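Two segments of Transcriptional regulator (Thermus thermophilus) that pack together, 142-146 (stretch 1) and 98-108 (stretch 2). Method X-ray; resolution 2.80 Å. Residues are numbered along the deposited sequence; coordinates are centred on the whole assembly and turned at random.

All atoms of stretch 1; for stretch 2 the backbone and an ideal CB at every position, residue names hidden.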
# COMPACT_ATOMS: atom_id res chain seq x y z
N GLN A 142 -6.65 22.20 -14.48
CA GLN A 142 -6.27 22.77 -15.75
C GLN A 142 -7.19 23.91 -16.19
O GLN A 142 -6.74 24.90 -16.75
CB GLN A 142 -6.24 21.69 -16.83
CG GLN A 142 -5.36 20.52 -16.49
CD GLN A 142 -5.09 19.64 -17.68
OE1 GLN A 142 -4.40 20.05 -18.61
NE2 GLN A 142 -5.65 18.42 -17.67
N GLU A 143 -8.48 23.75 -15.94
CA GLU A 143 -9.44 24.78 -16.32
C GLU A 143 -9.19 26.06 -15.54
O GLU A 143 -9.19 27.14 -16.12
CB GLU A 143 -10.87 24.28 -16.08
CG GLU A 143 -11.26 23.08 -16.94
CD GLU A 143 -11.64 23.46 -18.37
OE1 GLU A 143 -10.81 24.10 -19.07
OE2 GLU A 143 -12.76 23.11 -18.80
N ALA A 144 -8.98 25.95 -14.24
CA ALA A 144 -8.73 27.13 -13.42
C ALA A 144 -7.43 27.82 -13.82
O ALA A 144 -7.38 29.05 -13.91
CB ALA A 144 -8.70 26.75 -11.95
N LEU A 145 -6.39 27.03 -14.04
CA LEU A 145 -5.09 27.56 -14.44
C LEU A 145 -5.20 28.32 -15.75
O LEU A 145 -4.63 29.39 -15.91
CB LEU A 145 -4.06 26.43 -14.60
CG LEU A 145 -3.48 25.84 -13.32
CD1 LEU A 145 -2.48 24.76 -13.69
CD2 LEU A 145 -2.81 26.95 -12.50
N LYS A 146 -5.93 27.74 -16.68
CA LYS A 146 -6.14 28.35 -17.99
C LYS A 146 -6.82 29.69 -17.82
O LYS A 146 -6.34 30.71 -18.31
CB LYS A 146 -7.01 27.43 -18.85
CG LYS A 146 -7.22 27.92 -20.26
CD LYS A 146 -8.02 26.92 -21.07
CE LYS A 146 -8.11 27.35 -22.53
NZ LYS A 146 -8.88 26.37 -23.37
N UNK A 98 -15.15 16.70 -7.02
CA UNK A 98 -13.70 16.74 -7.17
C UNK A 98 -13.18 17.70 -8.23
O UNK A 98 -12.05 18.16 -8.12
CB UNK A 98 -13.19 15.33 -7.50
N UNK A 99 -13.99 17.98 -9.25
CA UNK A 99 -13.57 18.90 -10.31
C UNK A 99 -13.41 20.26 -9.65
O UNK A 99 -12.45 20.98 -9.90
CB UNK A 99 -14.57 18.95 -11.47
N UNK A 100 -14.39 20.61 -8.83
CA UNK A 100 -14.33 21.84 -8.07
C UNK A 100 -13.30 21.42 -7.02
O UNK A 100 -13.30 20.27 -6.57
CB UNK A 100 -15.67 22.31 -7.50
N UNK A 101 -12.41 22.32 -6.63
CA UNK A 101 -11.41 21.91 -5.66
C UNK A 101 -10.16 21.72 -6.48
O UNK A 101 -9.07 22.11 -6.08
CB UNK A 101 -11.80 20.65 -4.89
N UNK A 102 -10.33 21.08 -7.64
CA UNK A 102 -9.21 20.94 -8.55
C UNK A 102 -9.06 22.38 -9.00
O UNK A 102 -7.96 22.89 -9.18
CB UNK A 102 -9.44 19.94 -9.69
N UNK A 103 -10.21 23.04 -9.14
CA UNK A 103 -10.27 24.43 -9.55
C UNK A 103 -9.87 25.32 -8.38
O UNK A 103 -9.17 26.31 -8.56
CB UNK A 103 -11.67 24.79 -10.06
N UNK A 104 -10.32 24.97 -7.18
CA UNK A 104 -9.96 25.75 -6.02
C UNK A 104 -8.43 25.74 -5.90
O UNK A 104 -7.82 26.74 -5.54
CB UNK A 104 -10.63 25.20 -4.76
N UNK A 105 -7.83 24.60 -6.24
CA UNK A 105 -6.39 24.44 -6.20
C UNK A 105 -5.69 25.25 -7.29
O UNK A 105 -4.71 25.96 -7.02
CB UNK A 105 -6.03 22.96 -6.33
N UNK A 106 -6.17 25.13 -8.52
CA UNK A 106 -5.58 25.86 -9.62
C UNK A 106 -5.63 27.37 -9.45
O UNK A 106 -4.60 28.05 -9.53
CB UNK A 106 -6.28 25.47 -10.92
N UNK A 107 -6.83 27.89 -9.21
CA UNK A 107 -7.04 29.32 -9.01
C UNK A 107 -6.24 29.83 -7.83
O UNK A 107 -5.87 31.00 -7.79
CB UNK A 107 -8.53 29.62 -8.80
N UNK A 108 -5.97 28.96 -6.87
CA UNK A 108 -5.23 29.36 -5.68
C UNK A 108 -3.74 29.45 -5.94
O UNK A 108 -3.11 30.47 -5.63
CB UNK A 108 -5.50 28.38 -4.54

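Stretch 1 is a helix throughout, and it meets the helix of stretch 2 at a closest axis approach of 7.3 Å, with 33° between their N-to-C directions. So short a separation leaves little room for side chains at the crossing, and the nearest CA pair, 5.0 Å apart, joins Ala-144 to position 103.

Position 98 lies beyond reach of stretch 1, so the visible atoms constrain it hardly at all. It is Asn-98, whose carbonyl receives a weak hydrogen bond from the backbone N of position 102 and whose OD1 is hydrogen-bonded elsewhere in the structure.

At 99 the CA-to-CB bond points sideways, and no atom of stretch 1 comes within 5.5 Å of the ideal CB. A short side chain would touch nothing there, but a long one could extend to the carboxylate of Glu-143, which favours a positive charge without excluding long polar alternatives. The residue is Arg-99, with chi1 to chi3 all t; this extended chain brings NH2 to 4.3 Å from Glu-143 OE2. The carboxylate oxygen lies at the guanidinium edge, near its plane, and at this distance the pair is no more than two opposite charges near each other.

Position 100 is out of reach and tolerates many residues; it is Leu-100. At 101 the evidence is in the backbone: phi/psi of 103/-44 would jam a CB against the carbonyl O of the preceding residue, which calls for glycine, and Gly-101 is found. Position 102 has ordinary helical angles, and stretch 1 leaves its ideal CB free, but that CB would stand 3.2 Å from the carbonyl O of Arg-99. Any residue with a CB would meet this mild crowding, which disfavours but does not forbid one; Gly-102, having no CB, avoids it.

At 103 the ideal CB is 4.0 Å from Ala-144 CB while CA-to-CB points sideways, so either a small apolar residue or a longer chain leading off past the contact would fit. Arg-103 takes the second course. Its CB lies 4.0 Å from Ala-144 CB, and its carbonyl O approaches that methyl to 3.5 Å, while the same oxygen accepts a hydrogen bond from the backbone N of position 107.

Positions 104, pointing away, and 105, pointing sideways, have nothing of stretch 1 near their ideal CB atoms; they are Leu-104 and Ala-105.

Position 106 is decisive. Its CA-to-CB direction runs toward stretch 1, and the ideal CB would clash with Ala-144 CB at 2.9 Å and lie 3.5 Å from Leu-145 N. Only glycine fits the backbone as placed. In Gly-106, the bare CA sits 4.0 Å from Ala-144 CB, and its carbonyl O meets Leu-145 CD2 at 3.6 Å.

At 107 the sideways ideal CB, 4.3 Å from Ala-144 CB, suits a small apolar residue, though others could lead outward. Ala-107 makes that methyl contact, CB to CB, at 4.3 Å. Position 108 is out of reach; it is Tyr-108, whose OH is hydrogen-bonded elsewhere.

Stretch 2 98-108: NRLGGRLAGAY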
# COMPACT_ATOMS: atom_id res chain seq x y z
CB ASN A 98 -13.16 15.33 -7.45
CG ASN A 98 -12.92 14.55 -6.17
OD1 ASN A 98 -11.92 14.77 -5.47
ND2 ASN A 98 -13.83 13.63 -5.86
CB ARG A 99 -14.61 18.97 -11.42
CG ARG A 99 -14.03 19.44 -12.75
CD ARG A 99 -15.11 19.92 -13.69
NE ARG A 99 -14.61 20.07 -15.05
CZ ARG A 99 -14.33 19.06 -15.87
NH1 ARG A 99 -14.50 17.80 -15.46
NH2 ARG A 99 -13.89 19.30 -17.10
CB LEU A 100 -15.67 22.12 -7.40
CG LEU A 100 -15.72 23.27 -6.41
CD1 LEU A 100 -15.66 24.59 -7.15
CD2 LEU A 100 -16.99 23.18 -5.60
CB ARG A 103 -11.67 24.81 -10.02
CG ARG A 103 -12.10 24.10 -11.29
CD ARG A 103 -13.20 24.87 -11.99
NE ARG A 103 -14.43 24.92 -11.21
CZ ARG A 103 -15.36 23.97 -11.19
NH1 ARG A 103 -15.21 22.88 -11.93
NH2 ARG A 103 -16.45 24.12 -10.45
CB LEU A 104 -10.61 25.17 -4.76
CG LEU A 104 -12.14 25.20 -4.68
CD1 LEU A 104 -12.62 24.44 -3.45
CD2 LEU A 104 -12.62 26.63 -4.65
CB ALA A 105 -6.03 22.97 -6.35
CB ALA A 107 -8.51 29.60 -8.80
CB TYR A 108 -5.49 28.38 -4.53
CG TYR A 108 -4.72 28.74 -3.28
CD1 TYR A 108 -4.99 29.92 -2.60
CD2 TYR A 108 -3.72 27.89 -2.78
CE1 TYR A 108 -4.30 30.26 -1.44
CE2 TYR A 108 -3.02 28.22 -1.61
CZ TYR A 108 -3.31 29.41 -0.95
OH TYR A 108 -2.63 29.76 0.19
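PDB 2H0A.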